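Local coordinates for protein transcriptional regulator, HTH_3 family (Vibrio cholerae, PDB 1Y9Q) that probably binds DNA as a dimeric transcription factor, pairing a helix-turn-helix domain with a cupin domain that holds a zinc ion and D-methionine, at residues Q15-R20 with Q43-E48; T34-A39 with L56-S61; P51-L56 with R82-D87; S119-L124 with D159-Y164. One frame throughout, in Å; residues are numbered along the deposited sequence.

Contact 1 of 4, residues Q15-R20 with Q43-E48; sequences QLKNLR and QIERGE
Lys17 and Glu45 bring the two backbones together, their CA atoms 6.1 Å apart, where the second half of helix 5-22 passes the last turn of helix 38-45. Just beyond Glu45 the second helix stops in a Schellman motif: Gly47 takes positive phi, and the N atoms of Gly47 and Glu48 bond back to the O atoms of Ile44 and Gln43. Glu45 CG is anti to its own carbonyl carbon (chi1 -63°), and the chain, extended beyond CG, reaches helix 5-22, where Arg20 grips it side-on. Arg20 NE gives a nearly straight bond of 2.8 Å to Glu45 OE2, while Arg20 NH2 donates to the syn lone pair of Glu45 OE1 at 3.0 Å. The carboxylate lies at the guanidinium edge, the two planes turned 31° apart. The remaining nitrogen, Arg20 NH1, is bound by the carbonyl of Leu25. Glu45 OE2 also rests 3.4 Å from Lys17 CA. Lys17 itself runs extended, leaving its NZ 5.9 Å from Glu45 OE1, not in contact, though the opposite charges may still attract weakly. On the inner side Leu16 CD2 meets Ile44 CG2 at 3.7 Å and lies against Glu45 CG; Ile59 of helix 53-63 touches both Leu16 and Ile44. This two-pronged ion pair joins two helices of the helix-turn-helix domain. With Arg20 buried, the carboxylate probably offsets its charge, and the arginine probably favours an ionised Glu45.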
loop_
_atom_site.group_PDB
_atom_site.type_symbol
_atom_site.label_atom_id
_atom_site.label_comp_id
_atom_site.label_asym_id
_atom_site.label_seq_id
_atom_site.Cartn_x
_atom_site.Cartn_y
_atom_site.Cartn_z
ATOM N N GLN A 15 -1.372 21.618 15.343
ATOM C CA GLN A 15 -2.648 21.586 14.619
ATOM C C GLN A 15 -3.349 20.235 14.740
ATOM O O GLN A 15 -4.575 20.182 14.825
ATOM C CB GLN A 15 -2.453 21.953 13.147
ATOM C CG GLN A 15 -3.767 22.080 12.338
ATOM C CD GLN A 15 -4.760 23.085 12.921
ATOM O OE1 GLN A 15 -4.455 23.812 13.871
ATOM N NE2 GLN A 15 -5.958 23.129 12.347
ATOM N N LEU A 16 -2.582 19.147 14.772
ATOM C CA LEU A 16 -3.186 17.824 14.916
ATOM C C LEU A 16 -3.951 17.771 16.228
ATOM O O LEU A 16 -5.073 17.273 16.288
ATOM C CB LEU A 16 -2.125 16.724 14.919
ATOM C CG LEU A 16 -2.627 15.337 15.357
ATOM C CD1 LEU A 16 -3.843 14.929 14.524
ATOM C CD2 LEU A 16 -1.504 14.308 15.218
ATOM N N LYS A 17 -3.331 18.290 17.277
ATOM C CA LYS A 17 -3.958 18.311 18.591
ATOM C C LYS A 17 -5.233 19.151 18.532
ATOM O O LYS A 17 -6.270 18.754 19.056
ATOM C CB LYS A 17 -2.988 18.893 19.624
ATOM C CG LYS A 17 -3.433 18.715 21.065
ATOM C CD LYS A 17 -2.407 19.305 22.025
ATOM C CE LYS A 17 -2.833 19.129 23.475
ATOM N NZ LYS A 17 -1.792 19.646 24.411
ATOM N N ASN A 18 -5.157 20.310 17.884
ATOM C CA ASN A 18 -6.324 21.181 17.771
ATOM C C ASN A 18 -7.446 20.445 17.042
ATOM O O ASN A 18 -8.578 20.390 17.521
ATOM C CB ASN A 18 -5.974 22.457 17.010
ATOM C CG ASN A 18 -7.040 23.522 17.147
ATOM O OD1 ASN A 18 -8.225 23.274 16.889
ATOM N ND2 ASN A 18 -6.627 24.722 17.551
ATOM N N LEU A 19 -7.128 19.878 15.879
ATOM C CA LEU A 19 -8.122 19.144 15.102
ATOM C C LEU A 19 -8.747 18.029 15.935
ATOM O O LEU A 19 -9.973 17.862 15.940
ATOM C CB LEU A 19 -7.486 18.554 13.834
ATOM C CG LEU A 19 -7.040 19.555 12.757
ATOM C CD1 LEU A 19 -6.295 18.826 11.640
ATOM C CD2 LEU A 19 -8.270 20.281 12.200
ATOM N N ARG A 20 -7.913 17.280 16.652
ATOM C CA ARG A 20 -8.403 16.175 17.479
ATOM C C ARG A 20 -9.289 16.669 18.619
ATOM O O ARG A 20 -10.405 16.186 18.803
ATOM C CB ARG A 20 -7.230 15.372 18.062
ATOM C CG ARG A 20 -7.670 14.205 18.944
ATOM C CD ARG A 20 -6.505 13.337 19.389
ATOM N NE ARG A 20 -5.593 14.026 20.305
ATOM C CZ ARG A 20 -5.839 14.246 21.593
ATOM N NH1 ARG A 20 -6.975 13.836 22.138
ATOM N NH2 ARG A 20 -4.936 14.864 22.343
ATOM N N GLN A 43 3.406 10.696 19.986
ATOM C CA GLN A 43 4.723 11.224 19.642
ATOM C C GLN A 43 4.605 12.411 18.687
ATOM O O GLN A 43 5.349 13.384 18.798
ATOM C CB GLN A 43 5.581 10.134 18.995
ATOM C CG GLN A 43 5.808 8.909 19.879
ATOM C CD GLN A 43 6.664 7.845 19.210
ATOM O OE1 GLN A 43 6.366 7.393 18.104
ATOM N NE2 GLN A 43 7.732 7.433 19.885
ATOM N N ILE A 44 3.676 12.326 17.739
ATOM C CA ILE A 44 3.492 13.411 16.785
ATOM C C ILE A 44 3.018 14.677 17.490
ATOM O O ILE A 44 3.537 15.766 17.240
ATOM C CB ILE A 44 2.466 13.034 15.687
ATOM C CG1 ILE A 44 3.032 11.910 14.814
ATOM C CG2 ILE A 44 2.146 14.256 14.829
ATOM C CD1 ILE A 44 2.041 11.346 13.797
ATOM N N GLU A 45 2.032 14.536 18.369
ATOM C CA GLU A 45 1.512 15.692 19.084
ATOM C C GLU A 45 2.542 16.293 20.041
ATOM O O GLU A 45 2.446 17.465 20.394
ATOM C CB GLU A 45 0.235 15.335 19.855
ATOM C CG GLU A 45 -0.932 14.909 18.972
ATOM C CD GLU A 45 -2.274 14.952 19.700
ATOM O OE1 GLU A 45 -2.283 14.918 20.951
ATOM O OE2 GLU A 45 -3.322 15.014 19.018
ATOM N N ARG A 46 3.527 15.499 20.456
ATOM C CA ARG A 46 4.565 16.005 21.356
ATOM C C ARG A 46 5.768 16.540 20.585
ATOM O O ARG A 46 6.724 17.039 21.181
ATOM C CB ARG A 46 5.038 14.914 22.320
ATOM C CG ARG A 46 4.056 14.588 23.431
ATOM C CD ARG A 46 4.744 13.813 24.546
ATOM N NE ARG A 46 5.242 12.516 24.098
ATOM C CZ ARG A 46 4.467 11.468 23.840
ATOM N NH1 ARG A 46 3.153 11.561 23.990
ATOM N NH2 ARG A 46 5.005 10.328 23.427
ATOM N N GLY A 47 5.718 16.430 19.262
ATOM C CA GLY A 47 6.814 16.904 18.437
ATOM C C GLY A 47 8.023 15.989 18.490
ATOM O O GLY A 47 9.151 16.425 18.266
ATOM N N GLU A 48 7.789 14.714 18.774
ATOM C CA GLU A 48 8.875 13.742 18.866
ATOM C C GLU A 48 9.177 12.993 17.578
ATOM O O GLU A 48 10.305 12.543 17.370
ATOM C CB GLU A 48 8.577 12.740 19.975
ATOM C CG GLU A 48 8.796 13.295 21.364
ATOM C CD GLU A 48 8.338 12.344 22.443
ATOM O OE1 GLU A 48 8.566 11.122 22.298
ATOM O OE2 GLU A 48 7.758 12.820 23.441
#

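Contact 2 of 4, residues T34-A39 with L56-S61; sequences TGVSKA and LWKIAS. With MED (D-methionine), chain C.
Thr34 and Lys58 meet through both carbon and water. Among the polar contacts, water 1 donates to Thr34 O at 2.9 Å and to Lys58 O at 2.7 Å, bridging the two backbones. Thr34 OG1 turns back on its own segment, accepting from Val36 N in an ST turn and bonding to Thr30 O, which fixes the threonine with its methyl toward helix 53-63. In packing, Thr34 CG2 rests against the backbone of Ile59, 3.5 Å from its O; the apolar pair proper is Val36 CG2 with Ile59 CG1, 3.9 Å. Lys58 contributes its aliphatic chain. CG, anti to the backbone N (chi1 -164°), sits 3.2 Å from Thr34 O, and the extended chain runs on beside Val36 CG2 and past Gly35. Its NZ forms a salt bridge with Glu143 of the second subunit. The ligand lies beyond the helix, where CA of D-methionine stands 3.3 Å above one face of the Trp57 indole, toward the rim; the ligand SD is 3.3 Å from Trp57 NE1. Helix 53-63 therefore packs against the turn between helices 27-34 and 38-45, the turn of the helix-turn-helix motif, and through Trp57 also lines the D-methionine pocket.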
loop_
_atom_site.group_PDB
_atom_site.type_symbol
_atom_site.label_atom_id
_atom_site.label_comp_id
_atom_site.label_asym_id
_atom_site.label_seq_id
_atom_site.Cartn_x
_atom_site.Cartn_y
_atom_site.Cartn_z
ATOM N N THR A 34 -7.954 6.332 12.434
ATOM C CA THR A 34 -6.890 6.504 11.445
ATOM C C THR A 34 -6.043 5.286 11.099
ATOM O O THR A 34 -5.438 5.241 10.030
ATOM C CB THR A 34 -5.894 7.580 11.896
ATOM O OG1 THR A 34 -5.206 7.108 13.059
ATOM C CG2 THR A 34 -6.609 8.885 12.226
ATOM N N GLY A 35 -5.966 4.318 12.001
ATOM C CA GLY A 35 -5.141 3.157 11.735
ATOM C C GLY A 35 -3.700 3.430 12.128
ATOM O O GLY A 35 -2.818 2.604 11.902
ATOM N N VAL A 36 -3.454 4.606 12.698
ATOM C CA VAL A 36 -2.117 4.977 13.155
ATOM C C VAL A 36 -2.087 4.672 14.653
ATOM O O VAL A 36 -3.016 5.034 15.375
ATOM C CB VAL A 36 -1.844 6.483 12.921
ATOM C CG1 VAL A 36 -0.470 6.857 13.459
ATOM C CG2 VAL A 36 -1.940 6.802 11.427
ATOM N N SER A 37 -1.037 4.002 15.123
ATOM C CA SER A 37 -0.958 3.642 16.539
ATOM C C SER A 37 -1.101 4.840 17.466
ATOM O O SER A 37 -0.677 5.950 17.136
ATOM C CB SER A 37 0.362 2.924 16.853
ATOM O OG SER A 37 1.471 3.805 16.820
ATOM N N LYS A 38 -1.702 4.606 18.629
ATOM C CA LYS A 38 -1.878 5.661 19.617
ATOM C C LYS A 38 -0.502 6.163 20.032
ATOM O O LYS A 38 -0.318 7.344 20.336
ATOM C CB LYS A 38 -2.611 5.127 20.850
ATOM C CG LYS A 38 -2.607 6.095 22.026
ATOM C CD LYS A 38 -3.265 5.490 23.258
ATOM C CE LYS A 38 -3.149 6.427 24.457
ATOM N NZ LYS A 38 -3.766 5.839 25.686
ATOM N N ALA A 39 0.463 5.250 20.046
ATOM C CA ALA A 39 1.822 5.600 20.425
ATOM C C ALA A 39 2.387 6.639 19.463
ATOM O O ALA A 39 2.923 7.661 19.887
ATOM C CB ALA A 39 2.701 4.353 20.436
ATOM N N LEU A 56 0.297 11.562 7.239
ATOM C CA LEU A 56 -0.577 12.728 7.334
ATOM C C LEU A 56 -1.918 12.444 6.661
ATOM O O LEU A 56 -2.973 12.752 7.213
ATOM C CB LEU A 56 0.058 13.947 6.661
ATOM C CG LEU A 56 0.925 14.876 7.510
ATOM C CD1 LEU A 56 2.051 14.095 8.134
ATOM C CD2 LEU A 56 1.463 16.002 6.643
ATOM N N TRP A 57 -1.880 11.874 5.460
ATOM C CA TRP A 57 -3.120 11.564 4.754
ATOM C C TRP A 57 -3.911 10.511 5.521
ATOM O O TRP A 57 -5.140 10.553 5.575
ATOM C CB TRP A 57 -2.838 11.063 3.335
ATOM C CG TRP A 57 -2.622 12.169 2.349
ATOM C CD1 TRP A 57 -1.427 12.715 1.970
ATOM C CD2 TRP A 57 -3.637 12.904 1.657
ATOM N NE1 TRP A 57 -1.637 13.745 1.086
ATOM C CE2 TRP A 57 -2.985 13.883 0.878
ATOM C CE3 TRP A 57 -5.035 12.830 1.621
ATOM C CZ2 TRP A 57 -3.686 14.785 0.069
ATOM C CZ3 TRP A 57 -5.731 13.723 0.817
ATOM C CH2 TRP A 57 -5.055 14.689 0.052
ATOM N N LYS A 58 -3.199 9.567 6.120
ATOM C CA LYS A 58 -3.849 8.518 6.879
ATOM C C LYS A 58 -4.619 9.127 8.051
ATOM O O LYS A 58 -5.760 8.752 8.320
ATOM C CB LYS A 58 -2.799 7.526 7.372
ATOM C CG LYS A 58 -3.361 6.208 7.834
ATOM C CD LYS A 58 -2.261 5.167 7.940
ATOM C CE LYS A 58 -2.816 3.846 8.413
ATOM N NZ LYS A 58 -1.746 2.827 8.546
ATOM N N ILE A 59 -3.993 10.076 8.737
ATOM C CA ILE A 59 -4.617 10.735 9.878
ATOM C C ILE A 59 -5.785 11.607 9.434
ATOM O O ILE A 59 -6.877 11.531 10.006
ATOM C CB ILE A 59 -3.588 11.595 10.644
ATOM C CG1 ILE A 59 -2.505 10.687 11.241
ATOM C CG2 ILE A 59 -4.285 12.398 11.743
ATOM C CD1 ILE A 59 -1.340 11.434 11.871
ATOM N N ALA A 60 -5.558 12.438 8.417
ATOM C CA ALA A 60 -6.615 13.308 7.905
ATOM C C ALA A 60 -7.827 12.471 7.506
ATOM O O ALA A 60 -8.970 12.813 7.824
ATOM C CB ALA A 60 -6.106 14.108 6.699
ATOM N N SER A 61 -7.576 11.359 6.823
ATOM C CA SER A 61 -8.656 10.485 6.378
ATOM C C SER A 61 -9.498 9.984 7.549
ATOM O O SER A 61 -10.727 9.999 7.490
ATOM C CB SER A 61 -8.083 9.299 5.598
ATOM O OG SER A 61 -7.434 9.739 4.414
HETATM N N MED C . -3.391 12.197 -2.683
HETATM C CA MED C . -2.043 12.387 -2.072
HETATM C C MED C . -1.472 11.050 -1.579
HETATM O O MED C . -2.082 9.978 -1.694
HETATM C CB MED C . -1.110 13.055 -3.107
HETATM C CG MED C . 0.321 13.386 -2.736
HETATM S SD MED C . 0.211 14.708 -1.491
HETATM C CE MED C . -0.496 16.022 -2.381
HETATM O OXT MED C . -0.367 11.030 -1.039
HETATM O O HOH W 1 -6.915 6.348 7.820
#

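Contact 3 of 4, residues P51-L56 with R82-D87; sequences PTIATL and RSFPDD
The Phe84 ring takes Ile53 over one face and Leu56 at its edge. Ile53 CG1 makes a CH-pi contact 4.1 Å from the ring centroid, and Ile53 CD1 lies over the same face, 3.9 Å above the plane and likewise offset toward the rim; Leu56 CD2 comes close to the ring plane, 4.0 Å from Phe84 CE2. The Phe8 ring of helix 5-22 meets Phe84 at a steep angle. A loop packs here on the N-terminus of a helix: Thr52 holds the N-cap position of helix 53-63, and the partner is a type I beta turn, Phe84 to Asp87, in the linker leading to strand 90-99. The turn closes with Asp87 N bonded to Phe84 O and delivers the Asp87 carboxylate to the first turn of the helix. There Asp87 OD1 accepts from Ile53 N at 3.0 Å, the donor standing 35° out of the carboxylate plane. Asp87 CG is anti to its own carbonyl carbon (chi1 -57°), and the Asp87 side chain crosses that of Ile53 obliquely, with Ile53 CG1 3.3 Å from Asp87 OD1. A buried negative charge beside the amino end of a helix is probably stabilised by the helix dipole. On the outer side Asp86 CB touches Thr52 CG2, while Asp86 OD1 bonds to Ser50 OG. Ile53, which also lines the D-methionine pocket, reaches Met90 and Ile92 of strand 90-99. Two waters complete the polar network: water 2 links Pro51 O, Asp86 N and Asp87 OD1, and water 3 accepts from Ala54 N while donating to Asp87 OD2 at 2.8 Å.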
loop_
_atom_site.group_PDB
_atom_site.type_symbol
_atom_site.label_atom_id
_atom_site.label_comp_id
_atom_site.label_asym_id
_atom_site.label_seq_id
_atom_site.Cartn_x
_atom_site.Cartn_y
_atom_site.Cartn_z
ATOM N N PRO A 51 6.131 13.040 10.952
ATOM C CA PRO A 51 5.265 12.214 10.112
ATOM C C PRO A 51 5.536 12.359 8.620
ATOM O O PRO A 51 5.954 13.410 8.145
ATOM C CB PRO A 51 3.868 12.683 10.498
ATOM C CG PRO A 51 4.087 14.133 10.808
ATOM C CD PRO A 51 5.360 14.104 11.620
ATOM N N THR A 52 5.304 11.279 7.888
ATOM C CA THR A 52 5.503 11.294 6.448
ATOM C C THR A 52 4.219 11.830 5.833
ATOM O O THR A 52 3.191 11.933 6.509
ATOM C CB THR A 52 5.739 9.880 5.912
ATOM O OG1 THR A 52 4.608 9.061 6.236
ATOM C CG2 THR A 52 6.992 9.276 6.536
ATOM N N ILE A 53 4.284 12.176 4.555
ATOM C CA ILE A 53 3.115 12.676 3.855
ATOM C C ILE A 53 2.044 11.591 3.882
ATOM O O ILE A 53 0.856 11.879 4.026
ATOM C CB ILE A 53 3.457 13.024 2.389
ATOM C CG1 ILE A 53 4.402 14.230 2.358
ATOM C CG2 ILE A 53 2.171 13.297 1.601
ATOM C CD1 ILE A 53 4.822 14.672 0.959
ATOM N N ALA A 54 2.468 10.337 3.764
ATOM C CA ALA A 54 1.520 9.230 3.766
ATOM C C ALA A 54 0.802 9.097 5.107
ATOM O O ALA A 54 -0.393 8.788 5.155
ATOM C CB ALA A 54 2.229 7.927 3.414
ATOM N N THR A 55 1.526 9.331 6.195
ATOM C CA THR A 55 0.926 9.230 7.520
ATOM C C THR A 55 -0.068 10.373 7.720
ATOM O O THR A 55 -1.145 10.178 8.293
ATOM C CB THR A 55 2.005 9.261 8.621
ATOM O OG1 THR A 55 2.817 8.086 8.519
ATOM C CG2 THR A 55 1.359 9.289 10.001
ATOM N N LEU A 56 0.297 11.562 7.239
ATOM C CA LEU A 56 -0.577 12.728 7.334
ATOM C C LEU A 56 -1.918 12.444 6.661
ATOM O O LEU A 56 -2.973 12.752 7.213
ATOM C CB LEU A 56 0.058 13.947 6.661
ATOM C CG LEU A 56 0.925 14.876 7.510
ATOM C CD1 LEU A 56 2.051 14.095 8.134
ATOM C CD2 LEU A 56 1.463 16.002 6.643
ATOM N N ARG A 82 6.832 23.238 0.392
ATOM C CA ARG A 82 7.098 22.430 -0.796
ATOM C C ARG A 82 7.816 21.128 -0.456
ATOM O O ARG A 82 7.478 20.067 -0.984
ATOM C CB ARG A 82 7.956 23.213 -1.792
ATOM C CG ARG A 82 8.275 24.640 -1.369
ATOM C CD ARG A 82 9.661 25.061 -1.849
ATOM N NE ARG A 82 10.710 24.243 -1.241
ATOM C CZ ARG A 82 12.008 24.368 -1.503
ATOM N NH1 ARG A 82 12.431 25.281 -2.369
ATOM N NH2 ARG A 82 12.887 23.577 -0.900
ATOM N N SER A 83 8.808 21.212 0.424
ATOM C CA SER A 83 9.585 20.038 0.801
ATOM C C SER A 83 9.341 19.549 2.227
ATOM O O SER A 83 9.699 20.224 3.190
ATOM C CB SER A 83 11.079 20.329 0.623
ATOM O OG SER A 83 11.371 20.728 -0.705
ATOM N N PHE A 84 8.736 18.372 2.353
ATOM C CA PHE A 84 8.475 17.775 3.660
ATOM C C PHE A 84 9.731 16.995 4.061
ATOM O O PHE A 84 10.273 16.229 3.265
ATOM C CB PHE A 84 7.257 16.848 3.589
ATOM C CG PHE A 84 5.951 17.574 3.387
ATOM C CD1 PHE A 84 5.762 18.410 2.287
ATOM C CD2 PHE A 84 4.913 17.433 4.302
ATOM C CE1 PHE A 84 4.559 19.092 2.100
ATOM C CE2 PHE A 84 3.704 18.111 4.125
ATOM C CZ PHE A 84 3.527 18.943 3.021
ATOM N N PRO A 85 10.199 17.172 5.308
ATOM C CA PRO A 85 11.398 16.509 5.835
ATOM C C PRO A 85 11.596 15.017 5.574
ATOM O O PRO A 85 12.718 14.586 5.304
ATOM C CB PRO A 85 11.351 16.839 7.329
ATOM C CG PRO A 85 9.894 17.037 7.595
ATOM C CD PRO A 85 9.460 17.835 6.396
ATOM N N ASP A 86 10.530 14.227 5.650
ATOM C CA ASP A 86 10.654 12.789 5.427
ATOM C C ASP A 86 10.246 12.338 4.027
ATOM O O ASP A 86 10.016 11.153 3.794
ATOM C CB ASP A 86 9.834 12.023 6.467
ATOM C CG ASP A 86 10.371 12.196 7.874
ATOM O OD1 ASP A 86 10.423 13.347 8.357
ATOM O OD2 ASP A 86 10.743 11.179 8.500
ATOM N N ASP A 87 10.162 13.279 3.095
ATOM C CA ASP A 87 9.789 12.952 1.725
ATOM C C ASP A 87 10.581 13.830 0.749
ATOM O O ASP A 87 10.013 14.615 -0.009
ATOM C CB ASP A 87 8.277 13.150 1.535
ATOM C CG ASP A 87 7.448 12.319 2.512
ATOM O OD1 ASP A 87 7.085 12.834 3.594
ATOM O OD2 ASP A 87 7.173 11.138 2.210
HETATM O O HOH W 2 7.789 14.412 5.622
HETATM O O HOH W 3 5.061 9.340 2.469
#

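Contact 4 of 4, residues S119-L124 with D159-Y164; sequences SSPHAL and DQPHGY. With ZN (zinc ion), chain B; MED (D-methionine), chain C.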
loop_
_atom_site.group_PDB
_atom_site.type_symbol
_atom_site.label_atom_id
_atom_site.label_comp_id
_atom_site.label_asym_id
_atom_site.label_seq_id
_atom_site.Cartn_x
_atom_site.Cartn_y
_atom_site.Cartn_z
ATOM N N SER A 119 0.021 4.934 -0.925
ATOM C CA SER A 119 -0.873 5.603 0.021
ATOM C C SER A 119 -1.927 4.677 0.594
ATOM O O SER A 119 -2.315 3.695 -0.041
ATOM C CB SER A 119 -1.602 6.759 -0.669
ATOM O OG SER A 119 -0.705 7.733 -1.143
ATOM N N SER A 120 -2.392 5.004 1.798
ATOM C CA SER A 120 -3.452 4.239 2.446
ATOM C C SER A 120 -4.733 4.809 1.852
ATOM O O SER A 120 -4.717 5.880 1.251
ATOM C CB SER A 120 -3.455 4.476 3.961
ATOM O OG SER A 120 -2.272 4.002 4.573
ATOM N N PRO A 121 -5.860 4.107 2.005
ATOM C CA PRO A 121 -7.094 4.652 1.438
ATOM C C PRO A 121 -7.400 6.026 2.026
ATOM O O PRO A 121 -7.140 6.267 3.205
ATOM C CB PRO A 121 -8.144 3.628 1.859
ATOM C CG PRO A 121 -7.358 2.344 1.936
ATOM C CD PRO A 121 -6.101 2.797 2.635
ATOM N N HIS A 122 -7.920 6.934 1.207
ATOM C CA HIS A 122 -8.314 8.236 1.733
ATOM C C HIS A 122 -9.741 7.988 2.211
ATOM O O HIS A 122 -10.239 6.864 2.091
ATOM C CB HIS A 122 -8.269 9.313 0.648
ATOM C CG HIS A 122 -6.886 9.586 0.135
ATOM N ND1 HIS A 122 -5.769 9.523 0.944
ATOM C CD2 HIS A 122 -6.443 9.939 -1.093
ATOM C CE1 HIS A 122 -4.698 9.824 0.232
ATOM N NE2 HIS A 122 -5.078 10.082 -1.006
ATOM N N ALA A 123 -10.398 9.010 2.753
ATOM C CA ALA A 123 -11.759 8.845 3.265
ATOM C C ALA A 123 -12.734 8.361 2.199
ATOM O O ALA A 123 -12.538 8.594 1.003
ATOM C CB ALA A 123 -12.253 10.158 3.873
ATOM N N LEU A 124 -13.795 7.695 2.648
ATOM C CA LEU A 124 -14.815 7.154 1.754
ATOM C C LEU A 124 -15.319 8.184 0.752
ATOM O O LEU A 124 -15.664 9.301 1.115
ATOM C CB LEU A 124 -16.000 6.626 2.573
ATOM C CG LEU A 124 -17.171 6.013 1.800
ATOM C CD1 LEU A 124 -16.728 4.727 1.108
ATOM C CD2 LEU A 124 -18.311 5.727 2.764
ATOM N N ASP A 159 -10.403 5.981 -2.170
ATOM C CA ASP A 159 -10.693 5.354 -0.886
ATOM C C ASP A 159 -10.337 3.870 -0.983
ATOM O O ASP A 159 -11.125 2.984 -0.634
ATOM C CB ASP A 159 -12.167 5.556 -0.492
ATOM C CG ASP A 159 -13.147 5.038 -1.538
ATOM O OD1 ASP A 159 -12.723 4.696 -2.663
ATOM O OD2 ASP A 159 -14.357 4.988 -1.230
ATOM N N GLN A 160 -9.130 3.624 -1.483
ATOM C CA GLN A 160 -8.588 2.280 -1.648
ATOM C C GLN A 160 -7.079 2.427 -1.695
ATOM O O GLN A 160 -6.567 3.530 -1.909
ATOM C CB GLN A 160 -9.061 1.663 -2.967
ATOM C CG GLN A 160 -8.551 2.397 -4.209
ATOM C CD GLN A 160 -8.893 1.671 -5.493
ATOM O OE1 GLN A 160 -8.540 0.506 -5.666
ATOM N NE2 GLN A 160 -9.585 2.356 -6.404
ATOM N N PRO A 161 -6.341 1.326 -1.483
ATOM C CA PRO A 161 -4.884 1.443 -1.536
ATOM C C PRO A 161 -4.527 1.964 -2.920
ATOM O O PRO A 161 -5.048 1.476 -3.925
ATOM C CB PRO A 161 -4.415 0.001 -1.325
ATOM C CG PRO A 161 -5.481 -0.561 -0.433
ATOM C CD PRO A 161 -6.743 -0.035 -1.085
ATOM N N HIS A 162 -3.673 2.975 -2.972
ATOM C CA HIS A 162 -3.259 3.532 -4.254
ATOM C C HIS A 162 -1.829 4.015 -4.160
ATOM O O HIS A 162 -1.196 3.890 -3.115
ATOM C CB HIS A 162 -4.195 4.676 -4.705
ATOM C CG HIS A 162 -4.249 5.848 -3.772
ATOM N ND1 HIS A 162 -4.884 5.805 -2.550
ATOM C CD2 HIS A 162 -3.791 7.119 -3.910
ATOM C CE1 HIS A 162 -4.816 6.994 -1.975
ATOM N NE2 HIS A 162 -4.157 7.808 -2.781
ATOM N N GLY A 163 -1.307 4.547 -5.257
ATOM C CA GLY A 163 0.063 5.021 -5.228
ATOM C C GLY A 163 0.470 5.743 -6.490
ATOM O O GLY A 163 -0.262 5.740 -7.480
ATOM N N TYR A 164 1.645 6.362 -6.446
ATOM C CA TYR A 164 2.177 7.110 -7.579
ATOM C C TYR A 164 3.652 6.782 -7.717
ATOM O O TYR A 164 4.347 6.629 -6.717
ATOM C CB TYR A 164 2.036 8.610 -7.337
ATOM C CG TYR A 164 0.769 8.992 -6.618
ATOM C CD1 TYR A 164 0.648 8.816 -5.239
ATOM C CD2 TYR A 164 -0.320 9.506 -7.316
ATOM C CE1 TYR A 164 -0.527 9.145 -4.573
ATOM C CE2 TYR A 164 -1.500 9.837 -6.660
ATOM C CZ TYR A 164 -1.595 9.652 -5.291
ATOM O OH TYR A 164 -2.762 9.970 -4.650
HETATM ZN ZN ZN B . -3.876 10.029 -2.745
HETATM N N MED C . -3.391 12.197 -2.683
HETATM C CA MED C . -2.043 12.387 -2.072
HETATM C C MED C . -1.472 11.050 -1.579
HETATM O O MED C . -2.082 9.978 -1.694
HETATM C CB MED C . -1.110 13.055 -3.107
HETATM C CG MED C . 0.321 13.386 -2.736
HETATM S SD MED C . 0.211 14.708 -1.491
HETATM C CE MED C . -0.496 16.022 -2.381
HETATM O OXT MED C . -0.367 11.030 -1.039
#
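His122, His162 and Tyr164 close on one zinc ion. His122 NE2 binds it at 2.1 Å, and His162 NE2 and Tyr164 OH each at 2.2 Å. Glu128 is the fourth protein ligand, and D-methionine adds its N and one carboxylate oxygen, O, as a chelate. That same oxygen accepts a 2.7 Å hydrogen bond from Ser119 OG, which probably helps to orient the bound amino acid. His162 is steadied from behind: its ND1 donates to Gln160 O at 2.9 Å, nearly along the C=O axis and close to the ring plane, which fixes the rotation of the imidazole and presents NE2 to the metal. The backbones pair where Ser119 N gives a straight bond to His162 O; the return bond, His162 N to Ser119 O, is weak. This makes Ser119 and His162 an antiparallel hydrogen-bonded pair with both side chains on the zinc side of the sheet. His162 CG lies between its backbone N and carbonyl carbon (chi1 61°), and Ser119 CB sits over one face of the ring, 3.6 Å from its centroid. The edge of His162, through CE1, points at the face of His122 in an offset edge-to-face pair with planes at 76°. Farther out, Pro121 CG packs on Pro161 CD, and Leu124 CD1 touches Asp159 OD2, which is bonded to Gly125 N. A metal inside the beta barrel, bound by histidines and a glutamate, is characteristic of cupins; the classical set has three histidines and a glutamate, and here two histidines, Glu128 and Tyr164 serve.

In the fold
From the N terminus, contact 1 closes the first loop, bringing helix 5-22 back against the end of helix 38-45. Contact 2 opens inside that loop and ends on helix 53-63, so the two cross and meet in one helical core. Contact 3 starts after contact 1 has closed and crosses contact 2, sharing Leu56, to tie helix 53-63 to the linker before strand 90-99. Contact 4 follows in series within the cupin domain. It meets contact 2 where Trp57 packs on His122 and Lys58 on Ser120, joining the helical and cupin domains around D-methionine.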